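Local structure of sulfate transporter 4.1, chloroplastic (Arabidopsis thaliana, 7LHV) at residues Lys226-Tyr231 and Ala433-Val438. The protein cotransports protons and sulfate across the membrane and may take part in regulating sulfate assimilation in the plant. Residues are numbered along the deposited sequence; the frame is centred on the assembly and turned at random.
Sequences KYFLGY and ALAAIV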
loop_
_atom_site.group_PDB
_atom_site.type_symbol
_atom_site.label_atom_id
_atom_site.label_comp_id
_atom_site.label_asym_id
_atom_site.label_seq_id
_atom_site.Cartn_x
_atom_site.Cartn_y
_atom_site.Cartn_z
ATOM N N LYS A 226 -33.862 5.999 -17.552
ATOM C CA LYS A 226 -34.889 5.007 -17.857
ATOM C C LYS A 226 -36.281 5.498 -17.485
ATOM O O LYS A 226 -37.265 5.105 -18.120
ATOM C CB LYS A 226 -34.576 3.689 -17.145
ATOM C CG LYS A 226 -34.871 3.682 -15.659
ATOM C CD LYS A 226 -34.355 2.414 -15.008
ATOM C CE LYS A 226 -34.547 2.447 -13.505
ATOM N NZ LYS A 226 -33.885 1.292 -12.841
ATOM N N TYR A 227 -36.389 6.344 -16.458
ATOM C CA TYR A 227 -37.687 6.915 -16.116
ATOM C C TYR A 227 -38.137 7.916 -17.171
ATOM O O TYR A 227 -39.334 8.030 -17.458
ATOM C CB TYR A 227 -37.625 7.572 -14.740
ATOM C CG TYR A 227 -37.302 6.610 -13.625
ATOM C CD1 TYR A 227 -38.280 5.786 -13.090
ATOM C CD2 TYR A 227 -36.016 6.514 -13.116
ATOM C CE1 TYR A 227 -37.989 4.902 -12.073
ATOM C CE2 TYR A 227 -35.716 5.631 -12.101
ATOM C CZ TYR A 227 -36.706 4.827 -11.583
ATOM O OH TYR A 227 -36.412 3.945 -10.570
ATOM N N PHE A 228 -37.192 8.662 -17.745
ATOM C CA PHE A 228 -37.526 9.545 -18.856
ATOM C C PHE A 228 -37.998 8.743 -20.060
ATOM O O PHE A 228 -38.979 9.110 -20.715
ATOM C CB PHE A 228 -36.316 10.395 -19.240
ATOM C CG PHE A 228 -36.040 11.539 -18.305
ATOM C CD1 PHE A 228 -36.527 11.538 -17.011
ATOM C CD2 PHE A 228 -35.282 12.615 -18.725
ATOM C CE1 PHE A 228 -36.263 12.585 -16.160
ATOM C CE2 PHE A 228 -35.019 13.666 -17.878
ATOM C CZ PHE A 228 -35.509 13.649 -16.593
ATOM N N LEU A 229 -37.307 7.642 -20.364
ATOM C CA LEU A 229 -37.664 6.836 -21.528
ATOM C C LEU A 229 -39.044 6.218 -21.371
ATOM O O LEU A 229 -39.829 6.176 -22.326
ATOM C CB LEU A 229 -36.613 5.750 -21.754
ATOM C CG LEU A 229 -35.204 6.230 -22.090
ATOM C CD1 LEU A 229 -34.263 5.047 -22.201
ATOM C CD2 LEU A 229 -35.211 7.037 -23.373
ATOM N N GLY A 230 -39.364 5.732 -20.175
ATOM C CA GLY A 230 -40.651 5.135 -19.902
ATOM C C GLY A 230 -40.679 3.624 -19.888
ATOM O O GLY A 230 -41.720 3.048 -19.554
ATOM N N TYR A 231 -39.577 2.961 -20.234
ATOM C CA TYR A 231 -39.506 1.509 -20.205
ATOM C C TYR A 231 -38.305 1.071 -19.381
ATOM O O TYR A 231 -37.286 1.763 -19.321
ATOM C CB TYR A 231 -39.420 0.909 -21.618
ATOM C CG TYR A 231 -38.299 1.462 -22.472
ATOM C CD1 TYR A 231 -37.034 0.899 -22.441
ATOM C CD2 TYR A 231 -38.517 2.531 -23.326
ATOM C CE1 TYR A 231 -36.013 1.394 -23.224
ATOM C CE2 TYR A 231 -37.503 3.032 -24.114
ATOM C CZ TYR A 231 -36.254 2.460 -24.058
ATOM O OH TYR A 231 -35.240 2.959 -24.843
ATOM N N ALA A 433 -40.260 12.992 -12.293
ATOM C CA ALA A 433 -39.809 14.162 -11.542
ATOM C C ALA A 433 -38.646 13.816 -10.622
ATOM O O ALA A 433 -37.661 14.558 -10.546
ATOM C CB ALA A 433 -40.970 14.751 -10.742
ATOM N N LEU A 434 -38.740 12.690 -9.913
ATOM C CA LEU A 434 -37.641 12.262 -9.055
ATOM C C LEU A 434 -36.402 11.927 -9.877
ATOM O O LEU A 434 -35.273 12.219 -9.464
ATOM C CB LEU A 434 -38.070 11.064 -8.210
ATOM C CG LEU A 434 -39.318 11.251 -7.345
ATOM C CD1 LEU A 434 -39.538 10.036 -6.467
ATOM C CD2 LEU A 434 -39.209 12.507 -6.504
ATOM N N ALA A 435 -36.595 11.309 -11.044
ATOM C CA ALA A 435 -35.461 11.039 -11.921
ATOM C C ALA A 435 -34.791 12.332 -12.366
ATOM O O ALA A 435 -33.559 12.419 -12.411
ATOM C CB ALA A 435 -35.915 10.229 -13.132
ATOM N N ALA A 436 -35.589 13.346 -12.704
ATOM C CA ALA A 436 -35.029 14.633 -13.095
ATOM C C ALA A 436 -34.280 15.280 -11.940
ATOM O O ALA A 436 -33.239 15.911 -12.142
ATOM C CB ALA A 436 -36.136 15.557 -13.600
ATOM N N ILE A 437 -34.797 15.135 -10.720
ATOM C CA ILE A 437 -34.105 15.683 -9.555
ATOM C C ILE A 437 -32.753 15.005 -9.368
ATOM O O ILE A 437 -31.745 15.669 -9.097
ATOM C CB ILE A 437 -34.983 15.555 -8.298
ATOM C CG1 ILE A 437 -36.145 16.543 -8.363
ATOM C CG2 ILE A 437 -34.162 15.804 -7.053
ATOM C CD1 ILE A 437 -37.172 16.326 -7.292
ATOM N N VAL A 438 -32.704 13.679 -9.508
ATOM C CA VAL A 438 -31.431 12.968 -9.375
ATOM C C VAL A 438 -30.459 13.395 -10.469
ATOM O O VAL A 438 -29.262 13.592 -10.217
ATOM C CB VAL A 438 -31.652 11.444 -9.387
ATOM C CG1 VAL A 438 -30.321 10.721 -9.332
ATOM C CG2 VAL A 438 -32.503 11.030 -8.223
#
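Tyr227 and Phe228 receive the methyl group of Ala435 between them, an example of how alanines on one helix let the aromatic residues of another come close. The side-chain contacts are apolar, and no hydrogen bond links 226-231 to 433-438. The closest aliphatic approach joins Tyr227 CB to Ala435 CB at 3.5 Å, near the point where the backbones are nearest, with the CA atoms of these two residues 6.3 Å apart. The same methyl lies obliquely beside the phenol ring, 3.7 Å from Tyr227 CD2, while CG of Lys226 rests over one ring face toward the rim.

The edge-on ring contact belongs to Phe228. Although its CB does not point straight at the partner helix, a chi1 of -77° sets CG anti to the carbonyl carbon and carries the ring across to 433-438. The ring arrives edge first: Phe228 CZ is 3.6 Å from Ala436 CB, which lies in the ring plane, and Phe228 CE1 is 3.6 Å from Ala436 N, also at the edge. Ala435 CB sits obliquely to this ring, 3.9 Å from Phe228 CE1. Replacing Phe228 by alanine removes the ring and would probably leave the methyl of Ala436 without its aromatic neighbour and that of Ala435 with Tyr227 alone, opening a gap between the helices.

Tyr227 and Phe228 lie in the last turn of helix 206-229, which ends just before Gly230, where phi turns positive (101°). This is a buried helix-helix packing contact in the sulfate permease region, with helix 431-443 largely in a predicted membrane-spanning segment. Helix 255-277 borders the Phe228 side, where Phe258 touches Phe228 and Ile264 meets Ala436. Near Tyr227, Lys118 of helix 91-119 adds a contact. Ala435 also touches Gln224, one turn earlier on helix 206-229.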